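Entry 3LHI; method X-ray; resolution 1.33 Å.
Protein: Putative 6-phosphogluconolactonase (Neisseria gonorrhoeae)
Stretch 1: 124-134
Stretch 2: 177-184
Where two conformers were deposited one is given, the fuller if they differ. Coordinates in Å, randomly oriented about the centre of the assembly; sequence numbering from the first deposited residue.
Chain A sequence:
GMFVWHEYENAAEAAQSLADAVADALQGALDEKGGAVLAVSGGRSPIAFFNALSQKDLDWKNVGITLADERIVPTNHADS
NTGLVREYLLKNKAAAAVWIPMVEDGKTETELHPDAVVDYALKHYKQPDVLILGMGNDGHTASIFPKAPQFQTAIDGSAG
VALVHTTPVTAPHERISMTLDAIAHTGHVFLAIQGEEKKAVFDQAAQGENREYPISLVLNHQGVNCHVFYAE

Stretch 1 124-134: HYKQPDVLILG
Stretch 2 (177-184) SMTLDAIA

Residues 130-133 lie in a strand (phi/psi -134/130 to -95/158). The preceding loop is extended through Pro128 (Tyr125 -60/136, Gln127 -57/121, Pro128 -66/148) and turns at Asp129 (-87/-34). In the second stretch, the strand ending at Ser177-Met178 turns through Thr179 (-84/165) into the helix 180-184, near -60/-45 through Ile183, with Ala184 at -65/-28. CA-CA separations set the register: Tyr125 to Met178 9.9 Å, Gln127 to Ala182 7.1 Å, Leu131 to Ile183 7.6 Å. The pairs ascend together, so the stretches advance in the same general sense. Side chains make the contacts, apart from the backbone acceptor Ala182 O, burying 323 Å².

Thr179 occupies the N-cap position. With chi1 62° (p), Thr179 OG1 accepts from Ala182 N at 3.1 Å (160°), while Ile183 N bonds Thr179 O at 3.0 Å. Ser177, chi1 t, donates from OG to Met178 O at 2.8 Å.

One hydrogen bond crosses the interface. Gln127 points its CA-CB bond sideways, but chi1 177° (t), chi2 72° (p) and chi3 66° bring the amide nearer, so that NE2 donates to Ala182 O at 3.0 Å and 163°, nearly linear. The Tyr125 CA-to-CB bond points toward the second stretch (chi1 t, chi2 89°); Tyr125 OH lies 3.5 Å from Ala182 CB, which the ring meets obliquely.

The remaining pairings are mostly apolar. Met178, a selenomethionine, adopts m, t, p (-77°, 179°, 74°). The extended chi2 carries Met178 SE to 3.9 Å from Leu131 CD1, and the final p turn sets Met178 CE 3.9 Å from Pro128 CG and 4.0 Å from Tyr125 OH. Leu131 (t, p; 165°, 64°) spans two partners: its CD2 lies 4.3 Å from Met178 CE and 3.8 Å from Ile183 CG2. Leu133 points to the same side of the strand and, with m, t (-69°, 175°), places CD1 4.1 Å from Ile183 CG2. Ile183 is itself m, t (-64°, 170°). Val130 and Ile132, alternating with these leucines, stay out of reach.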

ATOM      1  N   HIS A 124      -2.478 -15.032  -6.802  1.00 18.37           N
ATOM      2  CA  HIS A 124      -2.933 -14.953  -5.424  1.00 17.35           C
ATOM      3  C   HIS A 124      -3.754 -13.691  -5.130  1.00 15.88           C
ATOM      4  O   HIS A 124      -4.445 -13.592  -4.116  1.00 16.55           O
ATOM      5  CB  HIS A 124      -1.708 -14.981  -4.516  1.00 18.07           C
ATOM      6  CG  HIS A 124      -0.972 -16.273  -4.544  1.00 18.29           C
ATOM      7  ND1 HIS A 124      -1.176 -17.257  -3.606  1.00 26.29           N
ATOM      8  CD2 HIS A 124      -0.071 -16.766  -5.424  1.00 20.87           C
ATOM      9  CE1 HIS A 124      -0.423 -18.307  -3.901  1.00 26.43           C
ATOM     10  NE2 HIS A 124       0.280 -18.020  -4.982  1.00 27.85           N
ATOM     11  N   TYR A 125      -3.646 -12.697  -5.994  1.00 15.04           N
ATOM     12  CA  TYR A 125      -4.244 -11.396  -5.761  1.00 13.47           C
ATOM     13  C   TYR A 125      -5.759 -11.419  -5.591  1.00 13.83           C
ATOM     14  O   TYR A 125      -6.490 -12.065  -6.363  1.00 14.88           O
ATOM     15  CB  TYR A 125      -3.936 -10.455  -6.929  1.00 12.61           C
ATOM     16  CG  TYR A 125      -4.559  -9.097  -6.834  1.00 12.57           C
ATOM     17  CD1 TYR A 125      -3.901  -8.069  -6.198  1.00 11.93           C
ATOM     18  CD2 TYR A 125      -5.798  -8.818  -7.388  1.00 12.05           C
ATOM     19  CE1 TYR A 125      -4.427  -6.840  -6.089  1.00 12.10           C
ATOM     20  CE2 TYR A 125      -6.349  -7.571  -7.313  1.00 11.43           C
ATOM     21  CZ  TYR A 125      -5.668  -6.552  -6.686  1.00 10.81           C
ATOM     22  OH  TYR A 125      -6.195  -5.283  -6.628  1.00 12.35           O
ATOM     23  N   LYS A 126      -6.205 -10.669  -4.586  0.50 12.93           N
ATOM     24  CA  LYS A 126      -7.597 -10.351  -4.350  0.50 13.53           C
ATOM     25  C   LYS A 126      -7.738  -8.825  -4.274  0.50 12.24           C
ATOM     26  O   LYS A 126      -6.914  -8.155  -3.644  0.50 13.17           O
ATOM     27  CB  LYS A 126      -8.060 -10.969  -3.020  0.50 15.35           C
ATOM     28  CG  LYS A 126      -7.856 -12.481  -2.979  0.50 18.12           C
ATOM     29  CD  LYS A 126      -8.344 -13.080  -1.680  0.50 21.24           C
ATOM     30  CE  LYS A 126      -9.861 -13.048  -1.529  0.50 23.98           C
ATOM     31  NZ  LYS A 126     -10.203 -14.038  -0.469  0.50 24.25           N
ATOM     32  N   GLN A 127      -8.781  -8.266  -4.868  1.00 12.85           N
ATOM     33  CA  GLN A 127      -9.036  -6.853  -4.785  1.00 11.82           C
ATOM     34  C   GLN A 127      -9.147  -6.407  -3.316  1.00 12.57           C
ATOM     35  O   GLN A 127     -10.020  -6.906  -2.591  1.00 13.39           O
ATOM     36  CB  GLN A 127     -10.341  -6.478  -5.500  1.00 14.00           C
ATOM     37  CG  GLN A 127     -10.757  -5.015  -5.416  1.00 13.97           C
ATOM     38  CD  GLN A 127      -9.894  -4.104  -6.246  1.00 16.26           C
ATOM     39  OE1 GLN A 127      -9.923  -4.224  -7.494  1.00 19.42           O
ATOM     40  NE2 GLN A 127      -9.168  -3.128  -5.591  1.00 15.72           N
ATOM     41  N   PRO A 128      -8.307  -5.472  -2.876  1.00 11.15           N
ATOM     42  CA  PRO A 128      -8.465  -5.018  -1.517  1.00 10.54           C
ATOM     43  C   PRO A 128      -9.737  -4.272  -1.237  1.00 11.72           C
ATOM     44  O   PRO A 128     -10.233  -3.576  -2.131  1.00 12.85           O
ATOM     45  CB  PRO A 128      -7.231  -4.150  -1.255  1.00 12.84           C
ATOM     46  CG  PRO A 128      -6.262  -4.621  -2.284  1.00 15.68           C
ATOM     47  CD  PRO A 128      -7.068  -5.014  -3.476  1.00 12.96           C
ATOM     48  N   ASP A 129     -10.252  -4.396  -0.007  1.00 12.05           N
ATOM     49  CA  ASP A 129     -11.333  -3.561   0.486  1.00 12.19           C
ATOM     50  C   ASP A 129     -10.795  -2.285   1.093  1.00 12.00           C
ATOM     51  O   ASP A 129     -11.432  -1.231   1.058  1.00 12.86           O
ATOM     52  CB  ASP A 129     -12.124  -4.308   1.534  1.00 12.49           C
ATOM     53  CG  ASP A 129     -12.721  -5.545   0.976  1.00 15.77           C
ATOM     54  OD1 ASP A 129     -13.549  -5.378   0.016  1.00 17.93           O
ATOM     55  OD2 ASP A 129     -12.379  -6.661   1.419  1.00 14.55           O
ATOM     56  N   VAL A 130      -9.607  -2.383   1.713  1.00 11.53           N
ATOM     57  CA  VAL A 130      -8.975  -1.251   2.423  1.00 11.94           C
ATOM     58  C   VAL A 130      -7.510  -1.227   1.995  1.00 10.82           C
ATOM     59  O   VAL A 130      -6.846  -2.277   2.034  1.00 11.15           O
ATOM     60  CB  VAL A 130      -9.107  -1.379   3.958  1.00 12.07           C
ATOM     61  CG1 VAL A 130      -8.444  -0.167   4.657  1.00 13.92           C
ATOM     62  CG2 VAL A 130     -10.586  -1.513   4.377  1.00 14.33           C
ATOM     63  N   LEU A 131      -7.034  -0.068   1.589  1.00 10.16           N
ATOM     64  CA  LEU A 131      -5.645   0.123   1.134  1.00 10.11           C
ATOM     65  C   LEU A 131      -5.044   1.276   1.911  1.00 10.81           C
ATOM     66  O   LEU A 131      -5.668   2.332   2.040  1.00 11.74           O
ATOM     67  CB  LEU A 131      -5.656   0.451  -0.364  1.00 11.11           C
ATOM     68  CG  LEU A 131      -4.381   1.014  -0.971  1.00 11.60           C
ATOM     69  CD1 LEU A 131      -3.193   0.002  -0.922  1.00 11.19           C
ATOM     70  CD2 LEU A 131      -4.660   1.422  -2.440  1.00 12.77           C
ATOM     71  N   ILE A 132      -3.840   1.090   2.452  0.50 10.88           N
ATOM     72  CA  ILE A 132      -3.073   2.217   2.992  0.50 10.60           C
ATOM     73  C   ILE A 132      -1.834   2.418   2.110  0.50 11.05           C
ATOM     74  O   ILE A 132      -0.988   1.526   1.941  0.50 11.81           O
ATOM     75  CB  ILE A 132      -2.667   2.103   4.484  0.50 11.85           C
ATOM     76  CG1 ILE A 132      -3.866   1.817   5.390  0.50 11.04           C
ATOM     77  CG2 ILE A 132      -1.946   3.405   4.929  0.50 12.40           C
ATOM     78  CD1 ILE A 132      -4.256   0.383   5.448  0.50 12.60           C
ATOM     79  N   LEU A 133      -1.805   3.612   1.530  1.00 11.38           N
ATOM     80  CA  LEU A 133      -0.722   4.119   0.713  1.00 12.49           C
ATOM     81  C   LEU A 133       0.254   4.954   1.525  1.00 11.02           C
ATOM     82  O   LEU A 133      -0.093   5.457   2.608  1.00 12.46           O
ATOM     83  CB  LEU A 133      -1.297   4.984  -0.408  1.00 12.55           C
ATOM     84  CG  LEU A 133      -2.103   4.261  -1.491  1.00 12.22           C
ATOM     85  CD1 LEU A 133      -2.713   5.260  -2.453  1.00 14.94           C
ATOM     86  CD2 LEU A 133      -1.218   3.251  -2.203  1.00 14.16           C
ATOM     87  N   GLY A 134       1.467   5.069   1.023  1.00 11.39           N
ATOM     88  CA  GLY A 134       2.391   6.072   1.441  1.00 12.82           C
ATOM     89  C   GLY A 134       2.777   6.920   0.239  1.00 13.77           C
ATOM     90  O   GLY A 134       2.237   6.751  -0.851  1.00 13.54           O
ATOM     91  N   SER A 177       3.908  -3.794  -8.211  1.00 10.40           N
ATOM     92  CA  SER A 177       3.016  -2.746  -7.703  1.00 10.58           C
ATOM     93  C   SER A 177       1.593  -3.000  -8.087  1.00 10.12           C
ATOM     94  O   SER A 177       1.280  -3.447  -9.197  1.00 11.15           O
ATOM     95  CB  SER A 177       3.388  -1.408  -8.251  1.00 11.04           C
ATOM     96  OG  SER A 177       2.733  -0.328  -7.636  1.00 11.42           O
HETATM   97  N   MSE A 178       0.690  -2.641  -7.176  1.00 10.03           N
HETATM   98  CA  MSE A 178      -0.680  -2.394  -7.610  1.00 10.03           C
HETATM   99  C   MSE A 178      -0.661  -1.312  -8.704  1.00 10.84           C
HETATM  100  O   MSE A 178       0.108  -0.336  -8.686  1.00 10.94           O
HETATM  101  CB  MSE A 178      -1.509  -1.917  -6.432  1.00 10.30           C
HETATM  102  CG  MSE A 178      -1.933  -3.015  -5.467  1.00 11.26           C
HETATM  103 SE   MSE A 178      -2.961  -2.438  -3.959  0.75 11.58          SE
HETATM  104  CE  MSE A 178      -4.619  -2.113  -4.832  1.00 10.92           C
ATOM    105  N   THR A 179      -1.576  -1.455  -9.625  1.00 10.49           N
ATOM    106  CA  THR A 179      -1.794  -0.502 -10.681  1.00  9.93           C
ATOM    107  C   THR A 179      -2.686   0.641 -10.257  1.00  9.35           C
ATOM    108  O   THR A 179      -3.379   0.561  -9.199  1.00 10.78           O
ATOM    109  CB  THR A 179      -2.396  -1.194 -11.903  1.00 10.59           C
ATOM    110  OG1 THR A 179      -3.674  -1.718 -11.476  1.00 11.42           O
ATOM    111  CG2 THR A 179      -1.502  -2.269 -12.493  1.00 12.54           C
ATOM    112  N   LEU A 180      -2.734   1.720 -11.013  1.00 10.80           N
ATOM    113  CA  LEU A 180      -3.672   2.787 -10.751  1.00 10.65           C
ATOM    114  C   LEU A 180      -5.122   2.281 -10.691  1.00 10.79           C
ATOM    115  O   LEU A 180      -5.888   2.677  -9.804  1.00 11.50           O
ATOM    116  CB  LEU A 180      -3.508   3.900 -11.772  1.00 11.96           C
ATOM    117  CG  LEU A 180      -4.395   5.107 -11.583  1.00 13.25           C
ATOM    118  CD1 LEU A 180      -4.261   5.792 -10.234  1.00 15.11           C
ATOM    119  CD2 LEU A 180      -4.141   6.083 -12.740  1.00 16.47           C
ATOM    120  N   ASP A 181      -5.465   1.397 -11.630  1.00 10.88           N
ATOM    121  CA  ASP A 181      -6.832   0.821 -11.654  1.00 11.86           C
ATOM    122  C   ASP A 181      -7.135   0.092 -10.376  1.00 11.75           C
ATOM    123  O   ASP A 181      -8.246   0.215  -9.827  1.00 11.85           O
ATOM    124  CB  ASP A 181      -6.974  -0.103 -12.874  1.00 12.48           C
ATOM    125  CG  ASP A 181      -8.320  -0.764 -12.956  1.00 13.70           C
ATOM    126  OD1 ASP A 181      -8.467  -1.873 -12.408  1.00 14.69           O
ATOM    127  OD2 ASP A 181      -9.179  -0.173 -13.606  1.00 14.54           O
ATOM    128  N   ALA A 182      -6.218  -0.722  -9.910  1.00 10.90           N
ATOM    129  CA  ALA A 182      -6.418  -1.498  -8.699  1.00 11.22           C
ATOM    130  C   ALA A 182      -6.620  -0.573  -7.499  1.00 10.84           C
ATOM    131  O   ALA A 182      -7.497  -0.835  -6.660  1.00 11.97           O
ATOM    132  CB  ALA A 182      -5.231  -2.483  -8.442  1.00 12.22           C
ATOM    133  N   ILE A 183      -5.820   0.477  -7.408  1.00  9.60           N
ATOM    134  CA  ILE A 183      -5.960   1.440  -6.322  1.00 10.36           C
ATOM    135  C   ILE A 183      -7.281   2.126  -6.370  1.00 11.90           C
ATOM    136  O   ILE A 183      -7.998   2.214  -5.357  1.00 12.41           O
ATOM    137  CB  ILE A 183      -4.785   2.488  -6.371  1.00 11.00           C
ATOM    138  CG1 ILE A 183      -3.471   1.778  -6.120  1.00 10.47           C
ATOM    139  CG2 ILE A 183      -5.040   3.676  -5.441  1.00 11.97           C
ATOM    140  CD1 ILE A 183      -2.195   2.676  -6.391  1.00 12.84           C
ATOM    141  N   ALA A 184      -7.662   2.587  -7.569  1.00 12.71           N
ATOM    142  CA  ALA A 184      -8.868   3.375  -7.739  1.00 13.97           C
ATOM    143  C   ALA A 184     -10.133   2.574  -7.407  1.00 13.13           C
ATOM    144  O   ALA A 184     -11.136   3.196  -7.028  1.00 17.77           O
ATOM    145  CB  ALA A 184      -8.952   3.926  -9.151  1.00 15.06           C
TER